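Long-range contacts in bluetongue virus COAT protein VP7 (PDB 1BVP), which forms homotrimeric capsomers that assemble on a VP3 scaffold to build the inner capsid of the virus: residues A122-G127 / Y250-K255; I267-S272 / L312-A317; D2-R7 / G92-P97. All coordinates share one frame; numbering follows the deposited sequence.

In the fold
The chain folds into an all-helical domain, made from its N- and C-terminal parts, and a beta domain inserted between them. Interaction 1 lies where the two meet: its strands bracket the beta insertion, with no helix among the residues between them. Interactions 2 and 3 both belong to the helical domain; their centres are about 21 Å apart and their nearest atoms about 5 Å, and helix 2-15, which carries interaction 3, also packs on Thr315, a residue of helix 304-323 that takes no part in interaction 2. Interaction 1 is more remote, its centre about 25 Å from that of interaction 2 and about 35 Å from that of interaction 3, although helix 263-271 is the next element after strand 241-252. All three contacts border other subunits.

Interaction 1 (A122-G127 / Y250-K255); sequences ARQPYG and YISMDK
One face of the Tyr250 ring is covered by CB of Gln124, which sits 3.5 Å above the ring plane, displaced toward the rim, in a CH-pi contact. At the edge of this ring the carbonyl O of Tyr126 approaches CE1 of Tyr250 to 3.6 Å, and Phe128 packs edge-to-face. The Tyr126 ring has CG of Pro125 over its centre; its OH is hydrogen-bonded to NH2 of Arg123 of the third subunit. Strand 122-123 pairs antiparallel with the end of strand 241-252, closing the neck where the chain enters and leaves the beta domain. Ala122 and Ser252 form a hydrogen-bonded pair, N of Ala122 lying 2.9 Å from O of Ser252 and N of Ser252 3.1 Å from O of Ala122; Arg123 and Ile251 are the adjoining non-hydrogen-bonded pair. N of Gln124 reaches O of Tyr250 at 3.1 Å, almost along the C=O axis. A bend at chi2 (-65°) turns the Gln124 amide back, NE2 bonding O of Asp254 at 3.1 Å. NE2 of Gln124 also donates, at 2.9 Å, to O of Ala122, which accepts two N-H groups. Asp254 accepts from OG of Ser252 through OD2, while OD1 forms a salt bridge with Arg341 of the second subunit.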
ATOM      1  N   ALA A 122      11.141   2.894  -8.644  1.00 16.12           N
ATOM      2  CA  ALA A 122       9.875   2.535  -8.032  1.00 13.18           C
ATOM      3  C   ALA A 122       8.860   1.988  -9.056  1.00 16.37           C
ATOM      4  O   ALA A 122       8.769   2.534 -10.170  1.00 18.43           O
ATOM      5  CB  ALA A 122       9.299   3.754  -7.408  1.00 13.27           C
ATOM      6  N   ARG A 123       8.109   0.937  -8.679  1.00 13.56           N
ATOM      7  CA  ARG A 123       7.038   0.364  -9.518  1.00  4.32           C
ATOM      8  C   ARG A 123       6.011   1.469  -9.732  1.00  8.07           C
ATOM      9  O   ARG A 123       5.444   1.967  -8.754  1.00 13.64           O
ATOM     10  CB  ARG A 123       6.245  -0.723  -8.806  1.00  4.02           C
ATOM     11  CG  ARG A 123       6.648  -2.137  -9.016  1.00 19.08           C
ATOM     12  CD  ARG A 123       5.668  -3.052  -8.229  1.00 31.45           C
ATOM     13  NE  ARG A 123       5.971  -4.501  -8.239  1.00 33.72           N
ATOM     14  CZ  ARG A 123       7.180  -5.045  -8.082  1.00 36.15           C
ATOM     15  NH1 ARG A 123       8.284  -4.305  -7.910  1.00 45.31           N
ATOM     16  NH2 ARG A 123       7.279  -6.354  -8.001  1.00 38.52           N
ATOM     17  N   GLN A 124       5.774   1.853 -10.990  1.00 14.12           N
ATOM     18  CA  GLN A 124       4.781   2.876 -11.329  1.00 10.99           C
ATOM     19  C   GLN A 124       3.381   2.239 -11.261  1.00 12.05           C
ATOM     20  O   GLN A 124       3.219   1.041 -11.462  1.00 12.63           O
ATOM     21  CB  GLN A 124       5.109   3.462 -12.673  1.00 13.77           C
ATOM     22  CG  GLN A 124       6.512   3.979 -12.672  1.00 15.85           C
ATOM     23  CD  GLN A 124       6.657   5.134 -11.724  1.00 15.86           C
ATOM     24  OE1 GLN A 124       5.851   6.069 -11.744  1.00 18.90           O
ATOM     25  NE2 GLN A 124       7.658   5.068 -10.866  1.00 14.42           N
ATOM     26  N   PRO A 125       2.362   3.041 -10.927  1.00 15.86           N
ATOM     27  CA  PRO A 125       0.948   2.651 -10.768  1.00 16.59           C
ATOM     28  C   PRO A 125       0.051   2.248 -11.919  1.00 26.21           C
ATOM     29  O   PRO A 125      -0.845   1.403 -11.745  1.00 30.15           O
ATOM     30  CB  PRO A 125       0.346   3.857 -10.037  1.00  6.87           C
ATOM     31  CG  PRO A 125       1.151   5.027 -10.610  1.00  9.25           C
ATOM     32  CD  PRO A 125       2.568   4.496 -10.718  1.00 12.95           C
ATOM     33  N   TYR A 126       0.212   2.913 -13.062  1.00 28.84           N
ATOM     34  CA  TYR A 126      -0.649   2.638 -14.188  1.00 32.38           C
ATOM     35  C   TYR A 126      -0.039   1.837 -15.314  1.00 30.24           C
ATOM     36  O   TYR A 126       1.146   1.503 -15.276  1.00 33.34           O
ATOM     37  CB  TYR A 126      -1.190   3.938 -14.705  1.00 36.24           C
ATOM     38  CG  TYR A 126      -1.708   4.811 -13.605  1.00 38.65           C
ATOM     39  CD1 TYR A 126      -2.667   4.338 -12.668  1.00 37.75           C
ATOM     40  CD2 TYR A 126      -1.263   6.135 -13.509  1.00 42.62           C
ATOM     41  CE1 TYR A 126      -3.173   5.201 -11.654  1.00 42.54           C
ATOM     42  CE2 TYR A 126      -1.747   7.009 -12.517  1.00 46.65           C
ATOM     43  CZ  TYR A 126      -2.695   6.552 -11.597  1.00 48.36           C
ATOM     44  OH  TYR A 126      -3.125   7.497 -10.680  1.00 49.02           O
ATOM     45  N   GLY A 127      -0.876   1.510 -16.301  1.00 24.17           N
ATOM     46  CA  GLY A 127      -0.434   0.727 -17.435  1.00 14.90           C
ATOM     47  C   GLY A 127       0.637   1.458 -18.217  1.00 16.66           C
ATOM     48  O   GLY A 127       0.576   2.694 -18.395  1.00 11.89           O
ATOM     49  N   TYR A 250       6.429  -1.777 -14.593  1.00 16.08           N
ATOM     50  CA  TYR A 250       7.721  -1.198 -14.941  1.00 20.03           C
ATOM     51  C   TYR A 250       8.194  -0.291 -13.794  1.00 21.45           C
ATOM     52  O   TYR A 250       7.383   0.082 -12.935  1.00 16.83           O
ATOM     53  CB  TYR A 250       7.634  -0.393 -16.246  1.00 14.29           C
ATOM     54  CG  TYR A 250       6.779   0.865 -16.191  1.00  6.51           C
ATOM     55  CD1 TYR A 250       5.383   0.784 -16.143  1.00  5.51           C
ATOM     56  CD2 TYR A 250       7.365   2.140 -16.240  1.00  5.58           C
ATOM     57  CE1 TYR A 250       4.584   1.953 -16.153  1.00  4.17           C
ATOM     58  CE2 TYR A 250       6.581   3.313 -16.259  1.00  2.00           C
ATOM     59  CZ  TYR A 250       5.199   3.202 -16.225  1.00  6.72           C
ATOM     60  OH  TYR A 250       4.413   4.319 -16.382  1.00 19.70           O
ATOM     61  N   ILE A 251       9.489   0.044 -13.767  1.00 17.23           N
ATOM     62  CA  ILE A 251      10.019   0.919 -12.723  1.00 15.46           C
ATOM     63  C   ILE A 251      10.697   2.155 -13.312  1.00 16.03           C
ATOM     64  O   ILE A 251      11.392   2.077 -14.319  1.00 17.00           O
ATOM     65  CB  ILE A 251      11.037   0.218 -11.768  1.00 13.62           C
ATOM     66  CG1 ILE A 251      12.295  -0.143 -12.533  1.00 13.86           C
ATOM     67  CG2 ILE A 251      10.416  -0.993 -11.038  1.00  8.50           C
ATOM     68  CD1 ILE A 251      13.191  -1.027 -11.760  1.00 18.46           C
ATOM     69  N   SER A 252      10.464   3.307 -12.700  1.00 16.54           N
ATOM     70  CA  SER A 252      11.108   4.515 -13.155  1.00 15.27           C
ATOM     71  C   SER A 252      11.463   5.344 -11.915  1.00 16.60           C
ATOM     72  O   SER A 252      11.274   4.873 -10.792  1.00 15.21           O
ATOM     73  CB  SER A 252      10.196   5.268 -14.111  1.00 12.38           C
ATOM     74  OG  SER A 252       9.151   5.917 -13.434  1.00 14.56           O
ATOM     75  N   MET A 253      12.054   6.521 -12.129  1.00 18.08           N
ATOM     76  CA  MET A 253      12.410   7.419 -11.038  1.00 12.67           C
ATOM     77  C   MET A 253      11.355   8.496 -10.757  1.00 16.69           C
ATOM     78  O   MET A 253      11.647   9.557 -10.210  1.00 22.03           O
ATOM     79  CB  MET A 253      13.810   8.004 -11.230  1.00  7.08           C
ATOM     80  CG  MET A 253      14.838   6.921 -10.949  1.00 12.02           C
ATOM     81  SD  MET A 253      16.560   7.428 -10.924  1.00 23.19           S
ATOM     82  CE  MET A 253      16.327   8.755 -11.925  1.00 21.80           C
ATOM     83  N   ASP A 254      10.110   8.220 -11.125  1.00 12.46           N
ATOM     84  CA  ASP A 254       9.055   9.164 -10.823  1.00 13.96           C
ATOM     85  C   ASP A 254       8.578   8.717  -9.438  1.00 14.97           C
ATOM     86  O   ASP A 254       8.583   7.523  -9.123  1.00 17.83           O
ATOM     87  CB  ASP A 254       7.912   9.089 -11.840  1.00 20.61           C
ATOM     88  CG  ASP A 254       8.316   9.561 -13.214  1.00 26.37           C
ATOM     89  OD1 ASP A 254       8.906  10.659 -13.356  1.00 27.21           O
ATOM     90  OD2 ASP A 254       8.044   8.807 -14.164  1.00 38.62           O
ATOM     91  N   LYS A 255       8.239   9.677  -8.590  1.00 13.20           N
ATOM     92  CA  LYS A 255       7.817   9.365  -7.246  1.00 12.16           C
ATOM     93  C   LYS A 255       6.433   8.787  -7.236  1.00 17.27           C
ATOM     94  O   LYS A 255       5.576   9.203  -8.038  1.00 22.15           O
ATOM     95  CB  LYS A 255       7.861  10.611  -6.353  1.00 15.64           C
ATOM     96  CG  LYS A 255       9.253  11.170  -6.005  1.00 14.60           C
ATOM     97  CD  LYS A 255      10.089  10.203  -5.197  1.00 14.10           C
ATOM     98  CE  LYS A 255      11.273  10.902  -4.510  1.00 17.15           C
ATOM     99  NZ  LYS A 255      12.122  11.726  -5.399  1.00 15.75           N
TER

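Interaction 2 (I267-S272 / L312-A317); sequences IFNVYS and LLSTLA
The axes of the helical segments 267-271 and 312-317 cross at 57° and approach to 8.4 Å. Along the first segment, Phe268 faces away from the partner helix, packing on Gly120 of the third subunit; OG of Ser272 lies over one face of its ring and is bonded to the Phe268 carbonyl O at 2.9 Å. Asn269 is directed at the other helix, with CG anti to its backbone N (chi1 -170°); its amide meets Ser314 and Ala317, and its CB comes within 3.5 Å of OG of Ser314. That hydroxyl is hydrogen-bonded to OE1 of Glu266, about one turn before Asn269 in the same helix. Val270 follows and uses both methyls: its CG1 touches CD1 of Leu313 at 3.7 Å, the two side chains crossing at about a right angle, whereas CG2 of Val270 rests on the backbone of the next residue, 3.6 Å from N of Ser314. The carbonyls of Val270 and Ser272 are hydrogen-bonded to Arg282. The interface is therefore divided, apolar where Val270 meets Leu313 and polar around Asn269 and Ser314, so that a largely apolar helix packing can hold a buried serine hydroxyl whose needs are met from the opposite helix.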
ATOM      1  N   ILE A 267      -2.473  11.273   3.477  1.00 10.00           N
ATOM      2  CA  ILE A 267      -3.251  12.029   2.511  1.00 10.26           C
ATOM      3  C   ILE A 267      -4.740  11.832   2.800  1.00  9.74           C
ATOM      4  O   ILE A 267      -5.508  12.797   2.849  1.00 13.65           O
ATOM      5  CB  ILE A 267      -2.933  11.570   1.075  1.00  9.14           C
ATOM      6  CG1 ILE A 267      -1.580  12.145   0.668  1.00  5.01           C
ATOM      7  CG2 ILE A 267      -4.002  12.116   0.106  1.00  8.22           C
ATOM      8  CD1 ILE A 267      -0.974  11.534  -0.505  1.00  3.72           C
ATOM      9  N   PHE A 268      -5.151  10.590   3.019  1.00  7.00           N
ATOM     10  CA  PHE A 268      -6.557  10.312   3.325  1.00  9.79           C
ATOM     11  C   PHE A 268      -7.046  11.079   4.559  1.00 11.64           C
ATOM     12  O   PHE A 268      -8.164  11.587   4.588  1.00 17.03           O
ATOM     13  CB  PHE A 268      -6.789   8.814   3.547  1.00  2.08           C
ATOM     14  CG  PHE A 268      -8.189   8.492   3.977  1.00  7.54           C
ATOM     15  CD1 PHE A 268      -9.256   8.652   3.104  1.00  7.15           C
ATOM     16  CD2 PHE A 268      -8.460   8.072   5.279  1.00  8.90           C
ATOM     17  CE1 PHE A 268     -10.575   8.399   3.527  1.00  5.14           C
ATOM     18  CE2 PHE A 268      -9.768   7.820   5.711  1.00  8.21           C
ATOM     19  CZ  PHE A 268     -10.828   7.987   4.826  1.00  5.59           C
ATOM     20  N   ASN A 269      -6.223  11.075   5.598  1.00 11.92           N
ATOM     21  CA  ASN A 269      -6.536  11.762   6.832  1.00  8.96           C
ATOM     22  C   ASN A 269      -6.737  13.257   6.593  1.00  7.35           C
ATOM     23  O   ASN A 269      -7.684  13.832   7.101  1.00 13.43           O
ATOM     24  CB  ASN A 269      -5.414  11.539   7.845  1.00 12.40           C
ATOM     25  CG  ASN A 269      -5.785  12.033   9.248  1.00 15.49           C
ATOM     26  OD1 ASN A 269      -4.965  12.639   9.945  1.00 17.01           O
ATOM     27  ND2 ASN A 269      -7.031  11.795   9.652  1.00  5.86           N
ATOM     28  N   VAL A 270      -5.831  13.884   5.846  1.00  8.33           N
ATOM     29  CA  VAL A 270      -5.905  15.320   5.520  1.00  4.75           C
ATOM     30  C   VAL A 270      -7.172  15.692   4.746  1.00 10.85           C
ATOM     31  O   VAL A 270      -7.791  16.714   5.013  1.00 14.01           O
ATOM     32  CB  VAL A 270      -4.718  15.742   4.623  1.00  5.84           C
ATOM     33  CG1 VAL A 270      -4.943  17.130   4.069  1.00  5.09           C
ATOM     34  CG2 VAL A 270      -3.390  15.611   5.370  1.00  5.73           C
ATOM     35  N   TYR A 271      -7.547  14.877   3.763  1.00 16.31           N
ATOM     36  CA  TYR A 271      -8.720  15.191   2.952  1.00 13.03           C
ATOM     37  C   TYR A 271     -10.054  14.744   3.498  1.00 15.07           C
ATOM     38  O   TYR A 271     -11.077  14.989   2.882  1.00 19.17           O
ATOM     39  CB  TYR A 271      -8.522  14.747   1.509  1.00  8.42           C
ATOM     40  CG  TYR A 271      -7.466  15.550   0.770  1.00  5.00           C
ATOM     41  CD1 TYR A 271      -7.746  16.822   0.287  1.00  3.87           C
ATOM     42  CD2 TYR A 271      -6.172  15.054   0.583  1.00  6.16           C
ATOM     43  CE1 TYR A 271      -6.764  17.601  -0.363  1.00  2.00           C
ATOM     44  CE2 TYR A 271      -5.180  15.827  -0.069  1.00  4.88           C
ATOM     45  CZ  TYR A 271      -5.496  17.093  -0.533  1.00  4.24           C
ATOM     46  OH  TYR A 271      -4.539  17.850  -1.179  1.00  9.98           O
ATOM     47  N   SER A 272     -10.061  14.099   4.654  1.00 18.14           N
ATOM     48  CA  SER A 272     -11.327  13.712   5.262  1.00 15.86           C
ATOM     49  C   SER A 272     -12.056  14.978   5.670  1.00 17.25           C
ATOM     50  O   SER A 272     -11.459  16.044   5.953  1.00 15.66           O
ATOM     51  CB  SER A 272     -11.125  12.833   6.469  1.00 13.63           C
ATOM     52  OG  SER A 272     -10.663  11.595   6.022  1.00 22.92           O
ATOM     53  N   LEU A 312       2.493  17.324   8.192  1.00 11.86           N
ATOM     54  CA  LEU A 312       2.175  18.310   9.201  1.00 12.57           C
ATOM     55  C   LEU A 312       0.641  18.511   9.325  1.00 14.89           C
ATOM     56  O   LEU A 312       0.075  18.515  10.438  1.00 17.45           O
ATOM     57  CB  LEU A 312       2.913  19.605   8.855  1.00 13.19           C
ATOM     58  CG  LEU A 312       4.191  20.058   9.607  1.00  7.88           C
ATOM     59  CD1 LEU A 312       4.970  18.939  10.174  1.00  6.09           C
ATOM     60  CD2 LEU A 312       5.053  20.900   8.703  1.00  8.19           C
ATOM     61  N   LEU A 313      -0.052  18.608   8.193  1.00 10.51           N
ATOM     62  CA  LEU A 313      -1.506  18.782   8.228  1.00  8.46           C
ATOM     63  C   LEU A 313      -2.220  17.554   8.784  1.00 10.01           C
ATOM     64  O   LEU A 313      -3.217  17.688   9.470  1.00 16.11           O
ATOM     65  CB  LEU A 313      -2.028  19.068   6.843  1.00  9.40           C
ATOM     66  CG  LEU A 313      -2.744  20.380   6.615  1.00 15.59           C
ATOM     67  CD1 LEU A 313      -3.378  20.253   5.249  1.00 16.27           C
ATOM     68  CD2 LEU A 313      -3.808  20.660   7.668  1.00 14.94           C
ATOM     69  N   SER A 314      -1.718  16.358   8.486  1.00 10.11           N
ATOM     70  CA  SER A 314      -2.313  15.121   8.983  1.00  7.02           C
ATOM     71  C   SER A 314      -2.256  15.086  10.508  1.00 11.30           C
ATOM     72  O   SER A 314      -3.243  14.753  11.180  1.00 17.67           O
ATOM     73  CB  SER A 314      -1.581  13.917   8.401  1.00  9.29           C
ATOM     74  OG  SER A 314      -2.286  12.743   8.753  1.00  9.88           O
ATOM     75  N   THR A 315      -1.095  15.440  11.055  1.00  8.90           N
ATOM     76  CA  THR A 315      -0.937  15.511  12.493  1.00  8.87           C
ATOM     77  C   THR A 315      -1.889  16.583  13.056  1.00  9.40           C
ATOM     78  O   THR A 315      -2.601  16.335  14.039  1.00 10.73           O
ATOM     79  CB  THR A 315       0.504  15.850  12.856  1.00 12.83           C
ATOM     80  OG1 THR A 315       1.363  14.886  12.251  1.00 19.62           O
ATOM     81  CG2 THR A 315       0.719  15.792  14.371  1.00  9.82           C
ATOM     82  N   LEU A 316      -1.938  17.760  12.435  1.00  4.41           N
ATOM     83  CA  LEU A 316      -2.847  18.798  12.919  1.00  4.24           C
ATOM     84  C   LEU A 316      -4.293  18.299  12.928  1.00  9.21           C
ATOM     85  O   LEU A 316      -5.077  18.669  13.818  1.00 14.18           O
ATOM     86  CB  LEU A 316      -2.733  20.070  12.095  1.00  5.49           C
ATOM     87  CG  LEU A 316      -3.564  21.277  12.542  1.00  9.31           C
ATOM     88  CD1 LEU A 316      -3.005  21.824  13.837  1.00 10.09           C
ATOM     89  CD2 LEU A 316      -3.492  22.383  11.470  1.00  8.10           C
ATOM     90  N   ALA A 317      -4.640  17.414  11.992  1.00  9.77           N
ATOM     91  CA  ALA A 317      -6.008  16.871  11.947  1.00  9.79           C
ATOM     92  C   ALA A 317      -6.236  16.019  13.169  1.00 11.63           C
ATOM     93  O   ALA A 317      -7.334  16.021  13.743  1.00 16.50           O
ATOM     94  CB  ALA A 317      -6.235  16.066  10.723  1.00  7.13           C
TER

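Interaction 3 (D2-R7 / G92-P97); sequences DTIAAR and GVLATP
This is a buried contact of mixed character in the helical domain, joining the first turns of the N-terminal helix 2-15 to the end of the short helix 90-94 and the loop that leaves it. Its apolar half is Ile4 against Leu94. The two side chains cross at about a right angle, and CG2 of Ile4, anti to its backbone N, comes 3.6 Å from CB of Leu94; CD1 of Ile4 reaches less closely to CB of Ala95, at 4.3 Å. Leu94 also packs on Met68 and Ser71 of helix 55-73, so the pair belongs to a multi-helix bundle in which helix 2-15 also packs on helix 103-116, where Ile109 touches Ala5 and Ala6. One turn after Ile4, Arg7 supplies the polar half. Its chain is extended from CG to NE (chi2 178°, chi3 -175°) and carries the guanidinium alongside the loop. NH1 of Arg7 donates to the carbonyl O of Leu94 at 2.8 Å, lying in the plane of that carbonyl, although the oxygen is tilted 22° out of the guanidinium plane. One face of the Arg7 guanidinium is covered by O of Thr96, 3.6 Å above its centre, and NH2 of Arg7 lies 3.6 Å from CA of Pro97. A second hydrogen bond, from NE to O of Ile99, further fixes the group's rotation. Placed beside the C-terminal end of helix 90-94, the positive charge is probably favoured by the partial negative charge there. Arg7 also packs on Ile23 of the second subunit, and Pro97 on Arg22 of the same neighbour.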
ATOM      1  N   ASP A   2      15.008  21.719   9.383  1.00 33.77           N
ATOM      2  CA  ASP A   2      14.487  20.393   9.553  1.00 28.21           C
ATOM      3  C   ASP A   2      14.125  20.272  11.037  1.00 24.39           C
ATOM      4  O   ASP A   2      13.090  19.702  11.402  1.00 20.27           O
ATOM      5  CB  ASP A   2      15.518  19.367   9.122  1.00 36.32           C
ATOM      6  CG  ASP A   2      15.330  18.907   7.653  1.00 40.85           C
ATOM      7  OD1 ASP A   2      14.366  19.338   6.962  1.00 38.13           O
ATOM      8  OD2 ASP A   2      16.157  18.083   7.200  1.00 43.13           O
ATOM      9  N   THR A   3      14.942  20.897  11.885  1.00 24.79           N
ATOM     10  CA  THR A   3      14.729  20.928  13.341  1.00 21.59           C
ATOM     11  C   THR A   3      13.444  21.674  13.664  1.00 15.56           C
ATOM     12  O   THR A   3      12.694  21.285  14.565  1.00 16.79           O
ATOM     13  CB  THR A   3      15.887  21.614  14.039  1.00 26.05           C
ATOM     14  OG1 THR A   3      16.405  22.613  13.157  1.00 39.76           O
ATOM     15  CG2 THR A   3      16.994  20.613  14.338  1.00 26.56           C
ATOM     16  N   ILE A   4      13.187  22.749  12.933  1.00  9.48           N
ATOM     17  CA  ILE A   4      11.951  23.492  13.130  1.00  8.88           C
ATOM     18  C   ILE A   4      10.759  22.552  12.914  1.00 10.38           C
ATOM     19  O   ILE A   4       9.852  22.475  13.754  1.00 11.28           O
ATOM     20  CB  ILE A   4      11.880  24.670  12.150  1.00 10.30           C
ATOM     21  CG1 ILE A   4      13.079  25.571  12.420  1.00 14.06           C
ATOM     22  CG2 ILE A   4      10.538  25.414  12.243  1.00  5.07           C
ATOM     23  CD1 ILE A   4      12.868  26.945  11.965  1.00 18.54           C
ATOM     24  N   ALA A   5      10.790  21.786  11.829  1.00 12.90           N
ATOM     25  CA  ALA A   5       9.679  20.883  11.552  1.00 11.87           C
ATOM     26  C   ALA A   5       9.578  19.790  12.613  1.00 13.37           C
ATOM     27  O   ALA A   5       8.467  19.486  13.090  1.00 17.41           O
ATOM     28  CB  ALA A   5       9.803  20.300  10.176  1.00 13.23           C
ATOM     29  N   ALA A   6      10.727  19.229  13.000  1.00  9.65           N
ATOM     30  CA  ALA A   6      10.798  18.193  14.042  1.00  5.33           C
ATOM     31  C   ALA A   6      10.169  18.711  15.373  1.00 11.03           C
ATOM     32  O   ALA A   6       9.413  17.980  16.062  1.00  9.56           O
ATOM     33  CB  ALA A   6      12.240  17.754  14.233  1.00  3.08           C
ATOM     34  N   ARG A   7      10.401  19.993  15.688  1.00  7.60           N
ATOM     35  CA  ARG A   7       9.799  20.590  16.885  1.00  8.15           C
ATOM     36  C   ARG A   7       8.297  20.756  16.791  1.00  7.84           C
ATOM     37  O   ARG A   7       7.567  20.373  17.733  1.00  9.68           O
ATOM     38  CB  ARG A   7      10.445  21.912  17.246  1.00  7.73           C
ATOM     39  CG  ARG A   7      11.848  21.696  17.728  1.00  9.27           C
ATOM     40  CD  ARG A   7      12.527  22.996  18.038  1.00  7.57           C
ATOM     41  NE  ARG A   7      13.923  22.752  18.386  1.00 11.46           N
ATOM     42  CZ  ARG A   7      14.951  23.279  17.732  1.00 16.88           C
ATOM     43  NH1 ARG A   7      14.732  24.083  16.710  1.00 18.25           N
ATOM     44  NH2 ARG A   7      16.195  22.974  18.072  1.00 18.85           N
ATOM     45  N   GLY A  92      10.203  32.020  15.535  1.00 20.29           N
ATOM     46  CA  GLY A  92      11.228  32.257  16.540  1.00 15.30           C
ATOM     47  C   GLY A  92      11.082  31.246  17.664  1.00 17.04           C
ATOM     48  O   GLY A  92      12.055  30.777  18.233  1.00 20.86           O
ATOM     49  N   VAL A  93       9.852  30.921  18.008  1.00 12.75           N
ATOM     50  CA  VAL A  93       9.622  29.922  19.022  1.00 13.07           C
ATOM     51  C   VAL A  93      10.229  28.589  18.570  1.00 18.01           C
ATOM     52  O   VAL A  93      11.007  27.964  19.280  1.00 21.85           O
ATOM     53  CB  VAL A  93       8.132  29.700  19.200  1.00 10.66           C
ATOM     54  CG1 VAL A  93       7.906  28.553  20.149  1.00  6.79           C
ATOM     55  CG2 VAL A  93       7.448  31.011  19.652  1.00  3.59           C
ATOM     56  N   LEU A  94       9.871  28.159  17.370  1.00 21.30           N
ATOM     57  CA  LEU A  94      10.354  26.894  16.831  1.00 17.45           C
ATOM     58  C   LEU A  94      11.862  26.809  16.570  1.00 21.91           C
ATOM     59  O   LEU A  94      12.413  25.705  16.442  1.00 21.81           O
ATOM     60  CB  LEU A  94       9.603  26.578  15.557  1.00 17.24           C
ATOM     61  CG  LEU A  94       8.415  25.636  15.515  1.00 16.08           C
ATOM     62  CD1 LEU A  94       7.859  25.323  16.861  1.00 16.40           C
ATOM     63  CD2 LEU A  94       7.398  26.267  14.623  1.00 14.32           C
ATOM     64  N   ALA A  95      12.534  27.953  16.453  1.00 24.90           N
ATOM     65  CA  ALA A  95      13.986  27.941  16.225  1.00 25.33           C
ATOM     66  C   ALA A  95      14.794  27.965  17.531  1.00 26.68           C
ATOM     67  O   ALA A  95      16.006  28.051  17.489  1.00 29.70           O
ATOM     68  CB  ALA A  95      14.397  29.102  15.324  1.00 18.44           C
ATOM     69  N   THR A  96      14.111  27.920  18.678  1.00 31.87           N
ATOM     70  CA  THR A  96      14.732  27.946  20.014  1.00 31.15           C
ATOM     71  C   THR A  96      15.323  26.565  20.303  1.00 31.90           C
ATOM     72  O   THR A  96      14.585  25.611  20.559  1.00 32.36           O
ATOM     73  CB  THR A  96      13.653  28.236  21.125  1.00 30.49           C
ATOM     74  OG1 THR A  96      13.057  29.520  20.912  1.00 31.88           O
ATOM     75  CG2 THR A  96      14.254  28.181  22.531  1.00 29.86           C
ATOM     76  N   PRO A  97      16.653  26.468  20.396  1.00 30.48           N
ATOM     77  CA  PRO A  97      17.319  25.187  20.663  1.00 28.30           C
ATOM     78  C   PRO A  97      16.982  24.511  21.962  1.00 24.38           C
ATOM     79  O   PRO A  97      17.326  23.363  22.167  1.00 27.24           O
ATOM     80  CB  PRO A  97      18.806  25.528  20.566  1.00 28.13           C
ATOM     81  CG  PRO A  97      18.850  26.965  20.896  1.00 29.93           C
ATOM     82  CD  PRO A  97      17.637  27.547  20.220  1.00 31.32           C
TER